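Local coordinates for protein glyoxalase-related enzyme, AraC type (Clostridium phytofermentans, PDB 3BT3) that is of unknown function but belongs to the glyoxalase-related vicinal oxygen chelate superfamily and, being of AraC type, may take part in regulating transcription, at residues P25-K30 with R79-F84; G94-E99 with L139-S144. All coordinates share one frame; numbering follows the deposited sequence.

Interaction 1 of 2, residues P25-K30 with R79-F84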
ATOM      1  N   PRO A  25       2.060   1.503  -1.198  1.00 25.65           N
ATOM      2  CA  PRO A  25       1.397   1.655   0.101  1.00 24.75           C
ATOM      3  C   PRO A  25       1.854   2.884   0.884  1.00 24.90           C
ATOM      4  O   PRO A  25       2.966   3.380   0.681  1.00 24.90           O
ATOM      5  CB  PRO A  25       1.738   0.351   0.822  1.00 25.25           C
ATOM      6  CG  PRO A  25       3.005  -0.100   0.170  1.00 27.41           C
ATOM      7  CD  PRO A  25       2.763   0.213  -1.281  1.00 25.68           C
ATOM      8  N   VAL A  26       0.983   3.380   1.762  1.00 23.49           N
ATOM      9  CA  VAL A  26       1.302   4.542   2.586  1.00 25.13           C
ATOM     10  C   VAL A  26       1.754   4.124   3.980  1.00 26.12           C
ATOM     11  O   VAL A  26       1.342   3.084   4.491  1.00 29.64           O
ATOM     12  CB  VAL A  26       0.101   5.480   2.735  1.00 23.98           C
ATOM     13  CG1 VAL A  26      -0.235   6.088   1.384  1.00 23.45           C
ATOM     14  CG2 VAL A  26      -1.090   4.720   3.332  1.00 21.01           C
ATOM     15  N   TYR A  27       2.593   4.944   4.598  1.00 24.67           N
ATOM     16  CA  TYR A  27       3.124   4.648   5.926  1.00 24.74           C
ATOM     17  C   TYR A  27       3.291   5.965   6.702  1.00 24.98           C
ATOM     18  O   TYR A  27       3.903   6.906   6.206  1.00 26.63           O
ATOM     19  CB  TYR A  27       4.468   3.945   5.747  1.00 23.82           C
ATOM     20  CG  TYR A  27       5.126   3.445   7.002  1.00 23.88           C
ATOM     21  CD1 TYR A  27       5.265   2.075   7.240  1.00 21.46           C
ATOM     22  CD2 TYR A  27       5.650   4.338   7.939  1.00 21.83           C
ATOM     23  CE1 TYR A  27       5.919   1.610   8.379  1.00 20.58           C
ATOM     24  CE2 TYR A  27       6.299   3.886   9.073  1.00 21.98           C
ATOM     25  CZ  TYR A  27       6.432   2.524   9.289  1.00 21.09           C
ATOM     26  OH  TYR A  27       7.093   2.082  10.406  1.00 18.19           O
ATOM     27  N   PHE A  28       2.754   6.044   7.910  1.00 23.69           N
ATOM     28  CA  PHE A  28       2.871   7.284   8.667  1.00 25.31           C
ATOM     29  C   PHE A  28       3.894   7.233   9.792  1.00 24.01           C
ATOM     30  O   PHE A  28       4.025   6.227  10.473  1.00 26.45           O
ATOM     31  CB  PHE A  28       1.490   7.686   9.196  1.00 25.59           C
ATOM     32  CG  PHE A  28       0.509   7.980   8.105  1.00 27.62           C
ATOM     33  CD1 PHE A  28       0.476   9.231   7.498  1.00 28.59           C
ATOM     34  CD2 PHE A  28      -0.306   6.972   7.602  1.00 27.99           C
ATOM     35  CE1 PHE A  28      -0.350   9.467   6.394  1.00 28.96           C
ATOM     36  CE2 PHE A  28      -1.126   7.196   6.508  1.00 28.89           C
ATOM     37  CZ  PHE A  28      -1.149   8.448   5.900  1.00 29.34           C
ATOM     38  N   THR A  29       4.622   8.327   9.980  1.00 24.03           N
ATOM     39  CA  THR A  29       5.643   8.381  11.023  1.00 26.09           C
ATOM     40  C   THR A  29       5.833   9.762  11.637  1.00 25.72           C
ATOM     41  O   THR A  29       5.745  10.775  10.945  1.00 27.13           O
ATOM     42  CB  THR A  29       7.021   7.890  10.485  1.00 25.59           C
ATOM     43  OG1 THR A  29       8.038   8.100  11.473  1.00 25.16           O
ATOM     44  CG2 THR A  29       7.400   8.648   9.234  1.00 27.70           C
ATOM     45  N   LYS A  30       6.108   9.783  12.941  1.00 28.85           N
ATOM     46  CA  LYS A  30       6.350  11.025  13.679  1.00 30.20           C
ATOM     47  C   LYS A  30       7.804  11.494  13.539  1.00 28.26           C
ATOM     48  O   LYS A  30       8.106  12.653  13.794  1.00 28.81           O
ATOM     49  CB  LYS A  30       6.011  10.849  15.162  1.00 32.52           C
ATOM     50  CG  LYS A  30       4.538  10.610  15.440  1.00 37.06           C
ATOM     51  CD  LYS A  30       3.666  11.733  14.873  1.00 42.40           C
ATOM     52  CE  LYS A  30       3.941  13.074  15.551  1.00 45.58           C
ATOM     53  NZ  LYS A  30       3.592  13.063  17.008  1.00 48.33           N
ATOM     54  N   ARG A  79       7.326   0.483  -5.902  1.00 48.18           N
ATOM     55  CA  ARG A  79       6.681  -0.521  -5.069  1.00 46.23           C
ATOM     56  C   ARG A  79       7.144  -0.490  -3.612  1.00 43.33           C
ATOM     57  O   ARG A  79       7.105  -1.506  -2.926  1.00 43.38           O
ATOM     58  CB  ARG A  79       6.912  -1.921  -5.642  1.00 48.23           C
ATOM     59  CG  ARG A  79       8.347  -2.396  -5.568  1.00 51.49           C
ATOM     60  CD  ARG A  79       8.374  -3.909  -5.545  1.00 55.09           C
ATOM     61  NE  ARG A  79       7.646  -4.465  -6.679  1.00 56.98           N
ATOM     62  CZ  ARG A  79       8.220  -4.885  -7.803  1.00 59.01           C
ATOM     63  NH1 ARG A  79       9.539  -4.821  -7.945  1.00 57.53           N
ATOM     64  NH2 ARG A  79       7.469  -5.357  -8.790  1.00 58.82           N
ATOM     65  N   GLY A  80       7.592   0.669  -3.144  1.00 40.22           N
ATOM     66  CA  GLY A  80       8.020   0.772  -1.761  1.00 37.39           C
ATOM     67  C   GLY A  80       6.916   1.403  -0.929  1.00 33.58           C
ATOM     68  O   GLY A  80       5.735   1.257  -1.248  1.00 34.93           O
ATOM     69  N   PHE A  81       7.290   2.090   0.144  1.00 30.13           N
ATOM     70  CA  PHE A  81       6.311   2.771   0.989  1.00 28.35           C
ATOM     71  C   PHE A  81       6.491   4.277   0.867  1.00 26.83           C
ATOM     72  O   PHE A  81       7.618   4.770   0.805  1.00 26.35           O
ATOM     73  CB  PHE A  81       6.500   2.393   2.462  1.00 29.51           C
ATOM     74  CG  PHE A  81       6.033   1.010   2.808  1.00 30.80           C
ATOM     75  CD1 PHE A  81       4.696   0.767   3.111  1.00 31.10           C
ATOM     76  CD2 PHE A  81       6.933  -0.053   2.836  1.00 31.03           C
ATOM     77  CE1 PHE A  81       4.259  -0.519   3.437  1.00 31.61           C
ATOM     78  CE2 PHE A  81       6.509  -1.342   3.157  1.00 31.22           C
ATOM     79  CZ  PHE A  81       5.169  -1.575   3.461  1.00 31.49           C
ATOM     80  N   HIS A  82       5.385   5.006   0.800  1.00 26.43           N
ATOM     81  CA  HIS A  82       5.443   6.461   0.765  1.00 25.43           C
ATOM     82  C   HIS A  82       5.420   6.796   2.249  1.00 24.53           C
ATOM     83  O   HIS A  82       4.639   6.209   2.988  1.00 24.68           O
ATOM     84  CB  HIS A  82       4.200   7.066   0.114  1.00 25.70           C
ATOM     85  CG  HIS A  82       4.151   6.911  -1.372  1.00 28.05           C
ATOM     86  ND1 HIS A  82       3.306   6.022  -2.003  1.00 27.36           N
ATOM     87  CD2 HIS A  82       4.837   7.544  -2.354  1.00 26.70           C
ATOM     88  CE1 HIS A  82       3.474   6.114  -3.311  1.00 27.86           C
ATOM     89  NE2 HIS A  82       4.396   7.030  -3.550  1.00 27.78           N
ATOM     90  N   LEU A  83       6.278   7.708   2.689  1.00 25.17           N
ATOM     91  CA  LEU A  83       6.316   8.092   4.100  1.00 24.77           C
ATOM     92  C   LEU A  83       5.784   9.513   4.290  1.00 26.09           C
ATOM     93  O   LEU A  83       6.258  10.451   3.641  1.00 24.42           O
ATOM     94  CB  LEU A  83       7.750   8.011   4.632  1.00 23.65           C
ATOM     95  CG  LEU A  83       8.499   6.688   4.394  1.00 22.74           C
ATOM     96  CD1 LEU A  83       9.991   6.882   4.650  1.00 21.31           C
ATOM     97  CD2 LEU A  83       7.944   5.606   5.297  1.00 15.57           C
ATOM     98  N   PHE A  84       4.801   9.651   5.179  1.00 25.86           N
ATOM     99  CA  PHE A  84       4.169  10.928   5.508  1.00 25.71           C
ATOM    100  C   PHE A  84       4.265  11.166   7.019  1.00 28.82           C
ATOM    101  O   PHE A  84       4.292  10.214   7.801  1.00 29.05           O
ATOM    102  CB  PHE A  84       2.682  10.903   5.127  1.00 24.91           C
ATOM    103  CG  PHE A  84       2.428  10.696   3.668  1.00 27.43           C
ATOM    104  CD1 PHE A  84       2.568  11.749   2.766  1.00 27.78           C
ATOM    105  CD2 PHE A  84       2.064   9.444   3.188  1.00 26.46           C
ATOM    106  CE1 PHE A  84       2.348  11.556   1.397  1.00 25.18           C
ATOM    107  CE2 PHE A  84       1.843   9.244   1.825  1.00 27.91           C
ATOM    108  CZ  PHE A  84       1.988  10.304   0.927  1.00 26.27           C
TER
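Two donors of strand 26-29 grip the carbonyl oxygen of Phe84: Thr29 N makes a 2.9 Å hydrogen bond to Phe84 O, and Phe28 CA adds a C-H...O contact to Phe84 O at 3.4 Å. The arrangement is that of a βαβββ unit of the vicinal oxygen chelate fold, in which the first and last strands lie side by side and parallel. His82 N to Pro25 O and Phe84 N to Tyr27 O repeat the pairing, whereas the bond from Tyr27 N to His82 O is bent to 129° and weak. Tyr27 carries CG anti to its backbone N (chi1 -175°), and its ring turns an edge toward the face of Phe81, the planes 72° apart. Leu83 runs alongside Tyr27 on the same face of the sheet, Leu83 CD2 lying 3.7 Å from Tyr27 CD2, while the Tyr27 hydroxyl is hydrogen-bonded to Asp135 and Thr133. On the other face, Phe28 CE1 rests 3.6 Å from Phe84 CB, and Val26 CG1 reaches the edge of the Phe84 ring, 3.8 Å from CE2. Phe95 of the second subunit meets the rings of His82 and Phe84 edge-to-face, placing this side at the dimer interface. Pro25 crosses Phe81 at about a right angle, with Pro25 CG 3.5 Å from Phe81 CD1 and Pro25 CD 3.2 Å from Gly80 O.

Interaction 2 of 2, residues G94-E99 with L139-S144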
ATOM      1  N   GLY A  94       1.600  -3.470   6.092  1.00 27.69           N
ATOM      2  CA  GLY A  94       2.146  -4.041   4.873  1.00 26.77           C
ATOM      3  C   GLY A  94       1.890  -5.532   4.736  1.00 27.00           C
ATOM      4  O   GLY A  94       1.887  -6.277   5.718  1.00 25.28           O
ATOM      5  N   PHE A  95       1.682  -5.967   3.500  1.00 27.80           N
ATOM      6  CA  PHE A  95       1.398  -7.361   3.196  1.00 29.41           C
ATOM      7  C   PHE A  95       2.133  -7.666   1.908  1.00 29.72           C
ATOM      8  O   PHE A  95       1.564  -7.554   0.831  1.00 30.17           O
ATOM      9  CB  PHE A  95      -0.111  -7.535   2.999  1.00 30.94           C
ATOM     10  CG  PHE A  95      -0.526  -8.944   2.705  1.00 32.81           C
ATOM     11  CD1 PHE A  95      -0.240  -9.971   3.602  1.00 33.44           C
ATOM     12  CD2 PHE A  95      -1.219  -9.245   1.539  1.00 32.96           C
ATOM     13  CE1 PHE A  95      -0.639 -11.279   3.347  1.00 34.77           C
ATOM     14  CE2 PHE A  95      -1.626 -10.554   1.269  1.00 36.30           C
ATOM     15  CZ  PHE A  95      -1.334 -11.576   2.181  1.00 34.91           C
ATOM     16  N   MET A  96       3.398  -8.049   2.006  1.00 30.77           N
ATOM     17  CA  MET A  96       4.164  -8.285   0.796  1.00 32.36           C
ATOM     18  C   MET A  96       4.709  -9.684   0.535  1.00 32.50           C
ATOM     19  O   MET A  96       5.187 -10.373   1.433  1.00 34.61           O
ATOM     20  CB  MET A  96       5.282  -7.225   0.681  1.00 30.14           C
ATOM     21  CG  MET A  96       6.266  -7.096   1.847  1.00 31.08           C
ATOM     22  SD  MET A  96       7.306  -5.548   1.767  1.00 26.69           S
ATOM     23  CE  MET A  96       6.622  -4.673   3.075  1.00 26.26           C
ATOM     24  N   MET A  97       4.603 -10.090  -0.725  1.00 32.99           N
ATOM     25  CA  MET A  97       5.071 -11.387  -1.180  1.00 33.26           C
ATOM     26  C   MET A  97       6.569 -11.285  -1.442  1.00 33.94           C
ATOM     27  O   MET A  97       7.018 -10.372  -2.142  1.00 33.66           O
ATOM     28  CB  MET A  97       4.347 -11.780  -2.474  1.00 32.08           C
ATOM     29  CG  MET A  97       4.676 -13.189  -3.002  1.00 30.73           C
ATOM     30  SD  MET A  97       4.238 -13.433  -4.759  1.00 30.42           S
ATOM     31  CE  MET A  97       2.461 -13.461  -4.691  1.00 28.06           C
ATOM     32  N   ILE A  98       7.341 -12.208  -0.876  1.00 33.68           N
ATOM     33  CA  ILE A  98       8.777 -12.197  -1.086  1.00 35.62           C
ATOM     34  C   ILE A  98       9.342 -13.555  -1.460  1.00 37.01           C
ATOM     35  O   ILE A  98       8.638 -14.565  -1.506  1.00 36.82           O
ATOM     36  CB  ILE A  98       9.543 -11.720   0.157  1.00 36.93           C
ATOM     37  CG1 ILE A  98       9.454 -12.774   1.254  1.00 38.34           C
ATOM     38  CG2 ILE A  98       8.989 -10.394   0.644  1.00 37.51           C
ATOM     39  CD1 ILE A  98      10.418 -12.532   2.386  1.00 42.63           C
ATOM     40  N   GLU A  99      10.638 -13.562  -1.723  1.00 38.43           N
ATOM     41  CA  GLU A  99      11.334 -14.777  -2.080  1.00 38.19           C
ATOM     42  C   GLU A  99      12.573 -14.818  -1.202  1.00 35.91           C
ATOM     43  O   GLU A  99      13.366 -13.882  -1.195  1.00 34.43           O
ATOM     44  CB  GLU A  99      11.706 -14.727  -3.557  1.00 42.38           C
ATOM     45  CG  GLU A  99      11.818 -16.084  -4.213  1.00 48.96           C
ATOM     46  CD  GLU A  99      11.578 -16.015  -5.711  1.00 53.35           C
ATOM     47  OE1 GLU A  99      11.594 -17.081  -6.364  1.00 56.59           O
ATOM     48  OE2 GLU A  99      11.371 -14.893  -6.234  1.00 55.30           O
ATOM     49  N   LEU A 139       4.412  -5.526   9.746  1.00 23.91           N
ATOM     50  CA  LEU A 139       4.659  -5.808   8.342  1.00 23.42           C
ATOM     51  C   LEU A 139       4.604  -7.315   8.180  1.00 24.28           C
ATOM     52  O   LEU A 139       5.337  -8.049   8.854  1.00 21.14           O
ATOM     53  CB  LEU A 139       6.037  -5.313   7.903  1.00 22.43           C
ATOM     54  CG  LEU A 139       6.314  -3.819   7.962  1.00 23.42           C
ATOM     55  CD1 LEU A 139       7.674  -3.540   7.356  1.00 21.15           C
ATOM     56  CD2 LEU A 139       5.223  -3.066   7.209  1.00 24.22           C
ATOM     57  N   ARG A 140       3.737  -7.773   7.286  1.00 24.18           N
ATOM     58  CA  ARG A 140       3.604  -9.200   7.028  1.00 24.08           C
ATOM     59  C   ARG A 140       4.380  -9.592   5.776  1.00 25.17           C
ATOM     60  O   ARG A 140       4.277  -8.954   4.733  1.00 25.92           O
ATOM     61  CB  ARG A 140       2.129  -9.574   6.878  1.00 22.70           C
ATOM     62  CG  ARG A 140       1.318  -9.371   8.159  1.00 24.37           C
ATOM     63  CD  ARG A 140      -0.148  -9.732   7.979  1.00 19.49           C
ATOM     64  NE  ARG A 140      -0.308 -11.105   7.519  1.00 25.21           N
ATOM     65  CZ  ARG A 140      -1.469 -11.648   7.161  1.00 27.61           C
ATOM     66  NH1 ARG A 140      -2.585 -10.936   7.212  1.00 29.19           N
ATOM     67  NH2 ARG A 140      -1.517 -12.906   6.748  1.00 28.45           N
ATOM     68  N   PHE A 141       5.178 -10.641   5.897  1.00 26.04           N
ATOM     69  CA  PHE A 141       5.968 -11.131   4.777  1.00 28.04           C
ATOM     70  C   PHE A 141       5.560 -12.576   4.517  1.00 29.70           C
ATOM     71  O   PHE A 141       5.399 -13.361   5.457  1.00 30.43           O
ATOM     72  CB  PHE A 141       7.458 -11.059   5.117  1.00 28.34           C
ATOM     73  CG  PHE A 141       7.987  -9.651   5.233  1.00 29.45           C
ATOM     74  CD1 PHE A 141       8.428  -8.962   4.106  1.00 30.19           C
ATOM     75  CD2 PHE A 141       8.037  -9.011   6.466  1.00 29.70           C
ATOM     76  CE1 PHE A 141       8.912  -7.657   4.204  1.00 30.53           C
ATOM     77  CE2 PHE A 141       8.518  -7.704   6.576  1.00 30.77           C
ATOM     78  CZ  PHE A 141       8.958  -7.028   5.448  1.00 30.71           C
ATOM     79  N   PHE A 142       5.366 -12.938   3.257  1.00 29.40           N
ATOM     80  CA  PHE A 142       4.992 -14.310   2.968  1.00 31.75           C
ATOM     81  C   PHE A 142       5.623 -14.811   1.692  1.00 34.11           C
ATOM     82  O   PHE A 142       5.993 -14.028   0.816  1.00 35.98           O
ATOM     83  CB  PHE A 142       3.459 -14.462   2.906  1.00 31.30           C
ATOM     84  CG  PHE A 142       2.823 -13.813   1.708  1.00 29.93           C
ATOM     85  CD1 PHE A 142       2.734 -14.491   0.496  1.00 28.85           C
ATOM     86  CD2 PHE A 142       2.336 -12.511   1.786  1.00 29.52           C
ATOM     87  CE1 PHE A 142       2.171 -13.877  -0.625  1.00 29.81           C
ATOM     88  CE2 PHE A 142       1.772 -11.891   0.675  1.00 29.66           C
ATOM     89  CZ  PHE A 142       1.690 -12.576  -0.535  1.00 28.30           C
ATOM     90  N   GLU A 143       5.766 -16.128   1.615  1.00 36.57           N
ATOM     91  CA  GLU A 143       6.326 -16.795   0.447  1.00 38.85           C
ATOM     92  C   GLU A 143       5.498 -18.055   0.244  1.00 40.01           C
ATOM     93  O   GLU A 143       5.361 -18.881   1.158  1.00 36.08           O
ATOM     94  CB  GLU A 143       7.793 -17.161   0.676  1.00 39.74           C
ATOM     95  CG  GLU A 143       8.470 -17.727  -0.556  1.00 42.17           C
ATOM     96  CD  GLU A 143       9.959 -17.971  -0.362  1.00 45.81           C
ATOM     97  OE1 GLU A 143      10.645 -18.234  -1.372  1.00 47.03           O
ATOM     98  OE2 GLU A 143      10.447 -17.907   0.788  1.00 44.21           O
ATOM     99  N   SER A 144       4.925 -18.192  -0.944  1.00 41.86           N
ATOM    100  CA  SER A 144       4.096 -19.349  -1.240  1.00 47.44           C
ATOM    101  C   SER A 144       4.926 -20.629  -1.337  1.00 49.17           C
ATOM    102  O   SER A 144       6.115 -20.590  -1.660  1.00 48.35           O
ATOM    103  CB  SER A 144       3.331 -19.112  -2.538  1.00 49.42           C
ATOM    104  OG  SER A 144       4.210 -18.686  -3.559  1.00 53.45           O
TER
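Phe142 reaches across to both Phe95 and Met97. Its CE2 lies over one face of the Phe95 ring, toward the rim and 3.5 Å from Phe95 CZ, the two planes being oblique at 33°. Met97 CA sits over a face of Phe142 in a CH-pi contact, 3.8 Å from the ring centroid, and Met97 CB comes within 3.4 Å of Phe142 CZ. Phe142 CG stands between its own backbone N and carbonyl carbon (chi1 70°). Beside it, the flat guanidinium of Arg140 has Phe95 CE1 over the centre of one face. The opposite side of the sheet carries Met96 and Phe141, lying side by side in a Met-aromatic contact, with Met96 SD 3.6 Å from Phe141 CE1; Ile98 CG2 meets the edge of the same ring. Segments 94-99 and 139-144 are the parallel first and last strands of a second βαβββ unit, joined by four backbone hydrogen bonds. In one of them, Arg140 N to Gly94 O at 2.8 Å, the donor stands 41° out of the carbonyl plane. Farther out, Glu128 takes Arg140 NH2 in a salt bridge and Trp124 meets Phe142 edge-to-face. Glu143 CG passes 3.3 Å from Ile98 O, and Glu143 OE2 accepts a hydrogen bond from Ile101 N at the start of helix 101-110. Glu99 forms a salt bridge with Arg21 of the second subunit, where Met97 to Glu99 pair antiparallel with a strand of that subunit and the sheet runs on across the interface.

Overall arrangement
Interactions 1 and 2 follow one another along the chain, the first closing before the second opens, and their centres lie about 17 Å apart. Each joins the first and last strands of its own four-stranded mixed sheet of order 1-4-3-2, so the pair exemplifies a βαβββ plan used twice. Helix 32-41 lies between the strands of interaction 1 along the chain, and helix 101-110 between those of interaction 2; strand 81-85 is followed by strand 92-99, the next in the chain. The two contacts touch at Phe81, whose CE2 lies 3.3 Å from Met96 CE, with its CZ near Leu139 and Gly94. Both also touch the second subunit, so the paired units and the dimer interface share strands.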